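PDB 4GKP: spindle pole body-associated protein VIK1 from Candida glabrata, which probably binds microtubules through this C-terminal, noncatalytic kinesin motor-like domain, as the partner of the kinesin Kar3. Local coordinates for residues A[17-22]-A[248-253]; A[37-42]-A[51-56]; A[61-66]-A[97-102]. One frame throughout, in Å; residues are numbered along the deposited sequence.

Contact 1 of 3, residues A[17-22]-A[248-253]; sequences LFANII and FQIDHS
Phe248 turns the rim of its ring to Leu17, whose CD2 methyl lies in the ring plane 3.7 Å from CE2. The ring swings there because CG stands anti to the carbonyl carbon (chi1 -57°). Ala19 and Ile21 share this face of the sheet with Phe248 and Ile250; Ala19 is small enough to let CD1 of Ile250 come within 3.8 Å of its CB, and the branched isoleucines suit extended backbone.

Between the two layers of side chains the strands run parallel. Phe248 N donates to Phe18 O and Asn20 N to Phe248 O, then Ile250 N to Asn20 O and Ile22 N to Ile250 O, each bond 2.8 Å long. In the second the donor Asn20 N sits 27° above the Phe248 carbonyl plane; in the others it lies in plane.

On the other face the amides of Asn20 and Gln249 stand side by side, their planes 80° apart, too distant to bond directly. A water bridges them, accepting from Asn20 ND2 and donating to Gln249 OE1, while Asn56 holds Asn20 OD1. Past the strand end, Asp251 forms an Asx turn, OD1 taking Ser253 N, and its CB lies against CB of Ile22.

Such parallel pairing builds the central sheet of the kinesin motor-like fold; helix 256-266 covers the Phe248 and Ile250 face, and strand 52-56 is the other parallel neighbour of strand 17-22.

Contact 2 of 3, residues A[37-42]-A[51-56]; sequences ESIEDM and TKLIQN
Leu53 fills the tight part of this contact, sliding past Glu37 in the opposite direction so that its two methyls reach the backbone of the other segment. CD1 lies 3.5 Å from the carbonyl carbon of Glu37, and CD2 is 3.7 Å from Ser38 O. Beyond them CG1 of Ile39 closes on Leu53 CD1 more loosely, at 4.4 Å. A leucine fits here because its forked end can straddle the Glu37-Ser38 backbone, whereas the β-branched Ile39 suits its place in a strand. Both are buried, and both also rest on Ile21 of strand 17-22.

One polar bond fastens this apolar patch. Leu53 N gives its hydrogen to Glu37 OE1 at 2.9 Å. The bond is almost straight, 172° at the hydrogen. Even so, the donor meets the oxygen from 44° above the carboxylate plane. The glutamate folds to get there: CG is anti to its carbonyl carbon, and the chain bends at chi2 (-77°). Its own backbone has positive phi, and with Ser38 it faces Asn33 in a G1 beta bulge, where strand 38-41 of a small three-stranded antiparallel sheet begins. The side chain thus spans from that sheet to strand 52-56 of the central sheet; the touching parts run obliquely and do not pair as strands.

Toward solvent the packing thins. Glu37 OE2 lies beside the Lys52 methylenes, 3.8 Å from CD, but Lys52 NZ remains 5.5 Å from that oxygen, so the opposite charges probably attract at a distance without forming a salt bridge. Thr51, the exposed residue here, offers little more than its carbonyl oxygen to Glu37 CG, while its hydroxyl bonds with Leu17 N.

Contact 3 of 3, residues A[61-66]-A[97-102]; sequences NKDLFK and FEKLLA
Asn61 opens the segment at the exposed, poorly ordered end, and its carbonyl oxygen stays 4.2 Å from Lys99 NZ, a loose approach. Lys62 carries the chain onward with its backbone N bound to Asn56 OD1, which ties this loop to the end of strand 52-56.

Asp63 comes next and works in two directions. Its CG is anti to the backbone N (chi1 179°), which places OD1 to receive Phe65 N at 2.9 Å; the donor approaches from above the carboxylate plane, 47° out of it. The same carboxylate crosses the aliphatic part of Lys99 obliquely, OD2 standing 3.8 Å from CD. Lys99 bends at chi2 and chi4, leaving its NZ 5.1 Å from Asp63 OD2, so any attraction between these charges is probably long-range. A lysine suits this border because its methylenes can pack while the ammonium group reaches past them.

Leu64 turns its side chain to Leu69 of helix 68-78 and Thr96, beginning the short 3-10 segment 64-66. Phe65 then delivers the main apolar contact. Its CB points toward the helix, and the ring meets the helix backbone obliquely, CE2 lying 3.4 Å from Leu100 N. Leu100 has CG anti to its backbone N, which brings CD1 to 3.6 Å from Phe65 CZ. A flat, broad ring suits this place, touching both the Lys99-Leu100 backbone and a leucine methyl, while Ile73 of helix 68-78 also packs on it. Leu100 in turn rests on Phe203 and Phe205 of strand 201-208.

The bond from Phe65 N to Asp63 OD1 makes an Asx turn, here leading a loop of the kinesin motor-like fold into a 3-10 turn packed against helix 96-107.

Contacts 1 and 2 are neighbours, their centres 8 Å apart, because strands 17-22 and 52-56 lie side by side in the central sheet. Contact 3 sits about 15 Å from contact 1 and 20 Å from contact 2, centre to centre. Along the chain, contact 2 closes before contact 3 opens, and both fall within the long span that contact 1 brings together. Packing of Ile21 on Ile39 helps contact 2 join the small antiparallel sheet to the central sheet of the motor-like domain. Asn56 uses both ends of its amide, one toward each of the other contacts, and with Leu64 packed on Ile54 it anchors the loop 61-66 that leads to helix 96-107.

Contact 1 of 3, residues A[17-22]-A[248-253]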
loop_
_atom_site.group_PDB
_atom_site.type_symbol
_atom_site.label_atom_id
_atom_site.label_comp_id
_atom_site.label_asym_id
_atom_site.label_seq_id
_atom_site.Cartn_x
_atom_site.Cartn_y
_atom_site.Cartn_z
ATOM N N LEU A 17 1.309 7.711 7.835
ATOM C CA LEU A 17 0.045 7.927 7.173
ATOM C C LEU A 17 0.160 9.066 6.208
ATOM O O LEU A 17 0.343 10.211 6.607
ATOM C CB LEU A 17 -1.054 8.238 8.179
ATOM C CG LEU A 17 -1.347 7.292 9.334
ATOM C CD1 LEU A 17 -2.188 8.054 10.338
ATOM C CD2 LEU A 17 -2.078 6.036 8.891
ATOM N N PHE A 18 0.029 8.743 4.934
ATOM C CA PHE A 18 0.118 9.733 3.908
ATOM C C PHE A 18 -1.256 10.006 3.308
ATOM O O PHE A 18 -2.082 9.098 3.158
ATOM C CB PHE A 18 1.151 9.304 2.864
ATOM C CG PHE A 18 2.483 8.938 3.468
ATOM C CD1 PHE A 18 3.417 9.916 3.760
ATOM C CD2 PHE A 18 2.787 7.617 3.781
ATOM C CE1 PHE A 18 4.640 9.586 4.338
ATOM C CE2 PHE A 18 4.001 7.285 4.366
ATOM C CZ PHE A 18 4.934 8.267 4.645
ATOM N N ALA A 19 -1.495 11.274 2.997
ATOM C CA ALA A 19 -2.707 11.687 2.316
ATOM C C ALA A 19 -2.341 12.161 0.932
ATOM O O ALA A 19 -1.639 13.144 0.776
ATOM C CB ALA A 19 -3.426 12.787 3.090
ATOM N N ASN A 20 -2.804 11.438 -0.073
ATOM C CA ASN A 20 -2.631 11.860 -1.438
ATOM C C ASN A 20 -3.819 12.781 -1.721
ATOM O O ASN A 20 -4.956 12.331 -1.874
ATOM C CB ASN A 20 -2.590 10.638 -2.364
ATOM C CG ASN A 20 -1.860 10.904 -3.655
ATOM O OD1 ASN A 20 -1.216 11.930 -3.818
ATOM N ND2 ASN A 20 -1.955 9.972 -4.590
ATOM N N ILE A 21 -3.535 14.076 -1.738
ATOM C CA ILE A 21 -4.542 15.120 -1.815
ATOM C C ILE A 21 -4.750 15.401 -3.289
ATOM O O ILE A 21 -3.848 15.903 -3.958
ATOM C CB ILE A 21 -4.039 16.427 -1.115
ATOM C CG1 ILE A 21 -3.539 16.150 0.314
ATOM C CG2 ILE A 21 -5.081 17.545 -1.148
ATOM C CD1 ILE A 21 -4.633 15.922 1.331
ATOM N N ILE A 22 -5.924 15.062 -3.811
ATOM C CA ILE A 22 -6.250 15.475 -5.171
ATOM C C ILE A 22 -6.902 16.869 -5.077
ATOM O O ILE A 22 -8.124 17.002 -5.073
ATOM C CB ILE A 22 -7.090 14.417 -5.934
ATOM C CG1 ILE A 22 -6.529 13.001 -5.704
ATOM C CG2 ILE A 22 -7.133 14.738 -7.428
ATOM C CD1 ILE A 22 -5.133 12.773 -6.261
ATOM N N PHE A 248 -3.625 7.312 1.630
ATOM C CA PHE A 248 -5.070 7.507 1.474
ATOM C C PHE A 248 -5.350 8.504 0.367
ATOM O O PHE A 248 -4.854 9.628 0.389
ATOM C CB PHE A 248 -5.686 8.015 2.772
ATOM C CG PHE A 248 -5.439 7.120 3.956
ATOM C CD1 PHE A 248 -6.344 6.112 4.286
ATOM C CD2 PHE A 248 -4.311 7.304 4.760
ATOM C CE1 PHE A 248 -6.118 5.299 5.389
ATOM C CE2 PHE A 248 -4.083 6.499 5.861
ATOM C CZ PHE A 248 -4.977 5.482 6.169
ATOM N N GLN A 249 -6.133 8.077 -0.608
ATOM C CA GLN A 249 -6.555 8.916 -1.719
ATOM C C GLN A 249 -7.679 9.848 -1.225
ATOM O O GLN A 249 -8.768 9.385 -0.853
ATOM C CB GLN A 249 -7.020 8.012 -2.863
ATOM C CG GLN A 249 -7.732 8.698 -4.013
ATOM C CD GLN A 249 -6.947 8.682 -5.308
ATOM O OE1 GLN A 249 -5.752 8.379 -5.333
ATOM N NE2 GLN A 249 -7.620 9.018 -6.400
ATOM N N ILE A 250 -7.386 11.148 -1.170
ATOM C CA ILE A 250 -8.372 12.143 -0.741
ATOM C C ILE A 250 -8.790 13.005 -1.931
ATOM O O ILE A 250 -8.041 13.882 -2.377
ATOM C CB ILE A 250 -7.898 12.971 0.482
ATOM C CG1 ILE A 250 -8.120 12.178 1.770
ATOM C CG2 ILE A 250 -8.731 14.223 0.660
ATOM C CD1 ILE A 250 -6.907 11.458 2.265
ATOM N N ASP A 251 -9.978 12.711 -2.464
ATOM C CA ASP A 251 -10.479 13.381 -3.665
ATOM C C ASP A 251 -11.984 13.656 -3.660
ATOM O O ASP A 251 -12.564 13.991 -2.625
ATOM C CB ASP A 251 -10.065 12.607 -4.924
ATOM C CG ASP A 251 -10.715 11.236 -5.031
ATOM O OD1 ASP A 251 -11.421 10.805 -4.086
ATOM O OD2 ASP A 251 -10.508 10.591 -6.085
ATOM N N HIS A 252 -12.593 13.490 -4.835
ATOM C CA HIS A 252 -13.991 13.821 -5.091
ATOM C C HIS A 252 -14.987 12.928 -4.400
ATOM O O HIS A 252 -16.112 13.349 -4.102
ATOM C CB HIS A 252 -14.236 13.778 -6.594
ATOM N N SER A 253 -14.561 11.700 -4.129
ATOM C CA SER A 253 -15.430 10.586 -3.766
ATOM C C SER A 253 -16.362 10.832 -2.586
ATOM O O SER A 253 -16.070 11.629 -1.695
ATOM C CB SER A 253 -14.573 9.346 -3.478
ATOM O OG SER A 253 -13.767 9.019 -4.600
HETATM O O HOH W 1 -3.662 7.405 -3.753
#

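Contact 2 of 3, residues A[37-42]-A[51-56]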
loop_
_atom_site.group_PDB
_atom_site.type_symbol
_atom_site.label_atom_id
_atom_site.label_comp_id
_atom_site.label_asym_id
_atom_site.label_seq_id
_atom_site.Cartn_x
_atom_site.Cartn_y
_atom_site.Cartn_z
ATOM N N GLU A 37 0.132 19.644 8.066
ATOM C CA GLU A 37 -0.133 18.270 7.583
ATOM C C GLU A 37 -1.464 17.735 8.127
ATOM O O GLU A 37 -1.571 16.584 8.574
ATOM C CB GLU A 37 1.026 17.299 7.905
ATOM C CG GLU A 37 2.434 17.840 7.674
ATOM C CD GLU A 37 2.866 17.867 6.216
ATOM O OE1 GLU A 37 2.048 17.623 5.307
ATOM O OE2 GLU A 37 4.058 18.139 5.979
ATOM N N SER A 38 -2.478 18.588 8.088
ATOM C CA SER A 38 -3.770 18.244 8.647
ATOM C C SER A 38 -4.880 18.504 7.652
ATOM O O SER A 38 -4.763 19.344 6.760
ATOM C CB SER A 38 -4.034 19.045 9.926
ATOM O OG SER A 38 -4.323 20.403 9.621
ATOM N N ILE A 39 -5.962 17.762 7.814
ATOM C CA ILE A 39 -7.178 18.014 7.065
ATOM C C ILE A 39 -8.316 18.172 8.073
ATOM O O ILE A 39 -8.565 17.287 8.902
ATOM C CB ILE A 39 -7.483 16.874 6.061
ATOM C CG1 ILE A 39 -6.302 16.653 5.112
ATOM C CG2 ILE A 39 -8.748 17.173 5.266
ATOM C CD1 ILE A 39 -6.382 15.357 4.331
ATOM N N GLU A 40 -8.979 19.320 8.032
ATOM C CA GLU A 40 -10.183 19.475 8.820
ATOM C C GLU A 40 -11.405 19.166 7.975
ATOM O O GLU A 40 -11.569 19.696 6.879
ATOM C CB GLU A 40 -10.303 20.852 9.475
ATOM C CG GLU A 40 -11.618 20.986 10.235
ATOM C CD GLU A 40 -11.677 22.165 11.180
ATOM O OE1 GLU A 40 -11.188 23.261 10.821
ATOM O OE2 GLU A 40 -12.245 21.984 12.283
ATOM N N ASP A 41 -12.236 18.287 8.520
ATOM C CA ASP A 41 -13.528 17.926 7.979
ATOM C C ASP A 41 -14.592 18.861 8.591
ATOM O O ASP A 41 -15.027 18.670 9.726
ATOM C CB ASP A 41 -13.778 16.469 8.368
ATOM C CG ASP A 41 -15.021 15.887 7.755
ATOM O OD1 ASP A 41 -15.915 16.657 7.337
ATOM O OD2 ASP A 41 -15.099 14.635 7.709
ATOM N N MET A 42 -14.992 19.885 7.846
ATOM C CA MET A 42 -15.982 20.853 8.338
ATOM C C MET A 42 -17.399 20.251 8.381
ATOM O O MET A 42 -18.273 20.753 9.094
ATOM C CB MET A 42 -15.981 22.131 7.488
ATOM C CG MET A 42 -14.614 22.768 7.253
ATOM S SD MET A 42 -13.864 23.514 8.719
ATOM N N THR A 51 1.238 11.984 8.763
ATOM C CA THR A 51 2.684 12.147 8.648
ATOM C C THR A 51 3.002 13.175 7.576
ATOM O O THR A 51 3.834 14.053 7.770
ATOM C CB THR A 51 3.393 10.847 8.241
ATOM O OG1 THR A 51 2.925 9.761 9.050
ATOM C CG2 THR A 51 4.919 11.018 8.380
ATOM N N LYS A 52 2.336 13.050 6.439
ATOM C CA LYS A 52 2.617 13.899 5.308
ATOM C C LYS A 52 1.391 14.003 4.393
ATOM O O LYS A 52 0.770 12.999 4.047
ATOM C CB LYS A 52 3.834 13.355 4.537
ATOM C CG LYS A 52 4.331 14.219 3.384
ATOM C CD LYS A 52 5.297 15.288 3.863
ATOM C CE LYS A 52 5.687 16.234 2.731
ATOM N NZ LYS A 52 6.678 15.603 1.819
ATOM N N LEU A 53 1.036 15.235 4.039
ATOM C CA LEU A 53 0.121 15.483 2.939
ATOM C C LEU A 53 0.954 15.526 1.680
ATOM O O LEU A 53 2.049 16.075 1.678
ATOM C CB LEU A 53 -0.594 16.829 3.103
ATOM C CG LEU A 53 -1.903 16.945 3.887
ATOM C CD1 LEU A 53 -1.982 16.037 5.106
ATOM C CD2 LEU A 53 -2.130 18.401 4.269
ATOM N N ILE A 54 0.441 14.937 0.612
ATOM C CA ILE A 54 1.064 15.057 -0.687
ATOM C C ILE A 54 0.110 15.855 -1.546
ATOM O O ILE A 54 -1.044 15.458 -1.720
ATOM C CB ILE A 54 1.333 13.673 -1.315
ATOM C CG1 ILE A 54 2.350 12.914 -0.459
ATOM C CG2 ILE A 54 1.825 13.816 -2.753
ATOM C CD1 ILE A 54 2.016 11.456 -0.248
ATOM N N GLN A 55 0.591 16.992 -2.045
ATOM C CA GLN A 55 -0.164 17.828 -2.971
ATOM C C GLN A 55 -0.120 17.247 -4.388
ATOM O O GLN A 55 0.911 17.258 -5.061
ATOM C CB GLN A 55 0.348 19.280 -2.968
ATOM C CG GLN A 55 -0.599 20.244 -3.674
ATOM C CD GLN A 55 0.040 21.562 -4.080
ATOM O OE1 GLN A 55 1.257 21.663 -4.207
ATOM N NE2 GLN A 55 -0.787 22.574 -4.309
ATOM N N ASN A 56 -1.267 16.773 -4.843
ATOM C CA ASN A 56 -1.376 16.111 -6.133
ATOM C C ASN A 56 -2.470 16.778 -6.975
ATOM O O ASN A 56 -3.331 17.479 -6.439
ATOM C CB ASN A 56 -1.685 14.631 -5.892
ATOM C CG ASN A 56 -0.990 13.715 -6.869
ATOM O OD1 ASN A 56 -0.714 14.086 -8.007
ATOM N ND2 ASN A 56 -0.709 12.493 -6.429
#

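Contact 3 of 3, residues A[61-66]-A[97-102]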
loop_
_atom_site.group_PDB
_atom_site.type_symbol
_atom_site.label_atom_id
_atom_site.label_comp_id
_atom_site.label_asym_id
_atom_site.label_seq_id
_atom_site.Cartn_x
_atom_site.Cartn_y
_atom_site.Cartn_z
ATOM N N ASN A 61 0.243 14.121 -12.661
ATOM C CA ASN A 61 0.191 13.021 -11.684
ATOM C C ASN A 61 1.536 12.600 -11.067
ATOM O O ASN A 61 2.409 12.058 -11.758
ATOM C CB ASN A 61 -0.533 11.812 -12.286
ATOM C CG ASN A 61 -1.524 11.187 -11.320
ATOM O OD1 ASN A 61 -1.141 10.612 -10.299
ATOM N ND2 ASN A 61 -2.810 11.299 -11.641
ATOM N N LYS A 62 1.676 12.845 -9.761
ATOM C CA LYS A 62 2.925 12.604 -9.023
ATOM C C LYS A 62 3.225 11.120 -8.738
ATOM O O LYS A 62 2.320 10.305 -8.562
ATOM C CB LYS A 62 2.947 13.414 -7.719
ATOM N N ASP A 63 4.512 10.789 -8.718
ATOM C CA ASP A 63 4.997 9.469 -8.352
ATOM C C ASP A 63 5.319 9.548 -6.879
ATOM O O ASP A 63 6.244 10.248 -6.505
ATOM C CB ASP A 63 6.265 9.149 -9.160
ATOM C CG ASP A 63 6.879 7.782 -8.820
ATOM O OD1 ASP A 63 6.427 7.086 -7.886
ATOM O OD2 ASP A 63 7.847 7.415 -9.509
ATOM N N LEU A 64 4.554 8.837 -6.053
ATOM C CA LEU A 64 4.709 8.885 -4.594
ATOM C C LEU A 64 6.006 8.252 -4.131
ATOM O O LEU A 64 6.423 8.467 -3.006
ATOM C CB LEU A 64 3.554 8.160 -3.905
ATOM C CG LEU A 64 2.137 8.588 -4.284
ATOM C CD1 LEU A 64 1.178 7.403 -4.223
ATOM C CD2 LEU A 64 1.675 9.745 -3.408
ATOM N N PHE A 65 6.630 7.458 -4.996
ATOM C CA PHE A 65 7.848 6.730 -4.644
ATOM C C PHE A 65 9.119 7.575 -4.806
ATOM O O PHE A 65 10.208 7.140 -4.458
ATOM C CB PHE A 65 7.901 5.380 -5.384
ATOM C CG PHE A 65 6.694 4.508 -5.114
ATOM C CD1 PHE A 65 6.524 3.899 -3.884
ATOM C CD2 PHE A 65 5.720 4.326 -6.079
ATOM C CE1 PHE A 65 5.408 3.121 -3.615
ATOM C CE2 PHE A 65 4.601 3.544 -5.821
ATOM C CZ PHE A 65 4.443 2.939 -4.587
ATOM N N LYS A 66 8.957 8.804 -5.282
ATOM C CA LYS A 66 10.046 9.772 -5.340
ATOM C C LYS A 66 9.985 10.714 -4.137
ATOM O O LYS A 66 10.787 11.645 -4.033
ATOM C CB LYS A 66 10.002 10.584 -6.656
ATOM C CG LYS A 66 10.274 9.786 -7.928
ATOM C CD LYS A 66 10.203 10.670 -9.171
ATOM N N PHE A 97 0.357 1.047 -8.432
ATOM C CA PHE A 97 0.942 -0.260 -8.749
ATOM C C PHE A 97 2.018 -0.223 -9.836
ATOM O O PHE A 97 3.085 -0.835 -9.682
ATOM C CB PHE A 97 -0.149 -1.285 -9.116
ATOM C CG PHE A 97 0.383 -2.677 -9.382
ATOM C CD1 PHE A 97 0.929 -3.445 -8.351
ATOM C CD2 PHE A 97 0.331 -3.226 -10.652
ATOM C CE1 PHE A 97 1.419 -4.722 -8.583
ATOM C CE2 PHE A 97 0.812 -4.513 -10.892
ATOM C CZ PHE A 97 1.355 -5.260 -9.857
ATOM N N GLU A 98 1.748 0.489 -10.927
ATOM C CA GLU A 98 2.683 0.560 -12.064
ATOM C C GLU A 98 3.956 1.335 -11.722
ATOM O O GLU A 98 5.052 0.987 -12.186
ATOM C CB GLU A 98 2.015 1.181 -13.291
ATOM C CG GLU A 98 0.684 0.546 -13.686
ATOM C CD GLU A 98 -0.510 1.181 -12.984
ATOM O OE1 GLU A 98 -0.627 2.429 -12.993
ATOM O OE2 GLU A 98 -1.340 0.434 -12.431
ATOM N N LYS A 99 3.806 2.376 -10.905
ATOM C CA LYS A 99 4.938 3.197 -10.471
ATOM C C LYS A 99 5.807 2.445 -9.453
ATOM O O LYS A 99 7.040 2.571 -9.432
ATOM C CB LYS A 99 4.438 4.529 -9.905
ATOM C CG LYS A 99 3.932 5.504 -10.964
ATOM C CD LYS A 99 5.082 6.121 -11.759
ATOM C CE LYS A 99 4.591 6.978 -12.920
ATOM N NZ LYS A 99 3.694 8.068 -12.448
ATOM N N LEU A 100 5.144 1.647 -8.626
ATOM C CA LEU A 100 5.809 0.735 -7.721
ATOM C C LEU A 100 6.724 -0.231 -8.489
ATOM O O LEU A 100 7.910 -0.329 -8.177
ATOM C CB LEU A 100 4.776 -0.027 -6.906
ATOM C CG LEU A 100 5.344 -1.015 -5.898
ATOM C CD1 LEU A 100 6.102 -0.271 -4.815
ATOM C CD2 LEU A 100 4.228 -1.887 -5.322
ATOM N N LEU A 101 6.178 -0.927 -9.493
ATOM C CA LEU A 101 7.007 -1.774 -10.358
ATOM C C LEU A 101 8.181 -0.995 -10.942
ATOM O O LEU A 101 9.318 -1.456 -10.875
ATOM C CB LEU A 101 6.192 -2.442 -11.477
ATOM C CG LEU A 101 5.081 -3.406 -11.048
ATOM C CD1 LEU A 101 4.414 -4.073 -12.247
ATOM C CD2 LEU A 101 5.593 -4.445 -10.071
ATOM N N ALA A 102 7.908 0.194 -11.474
ATOM C CA ALA A 102 8.944 1.024 -12.108
ATOM C C ALA A 102 10.010 1.459 -11.095
ATOM O O ALA A 102 11.218 1.426 -11.377
ATOM C CB ALA A 102 8.308 2.232 -12.798
#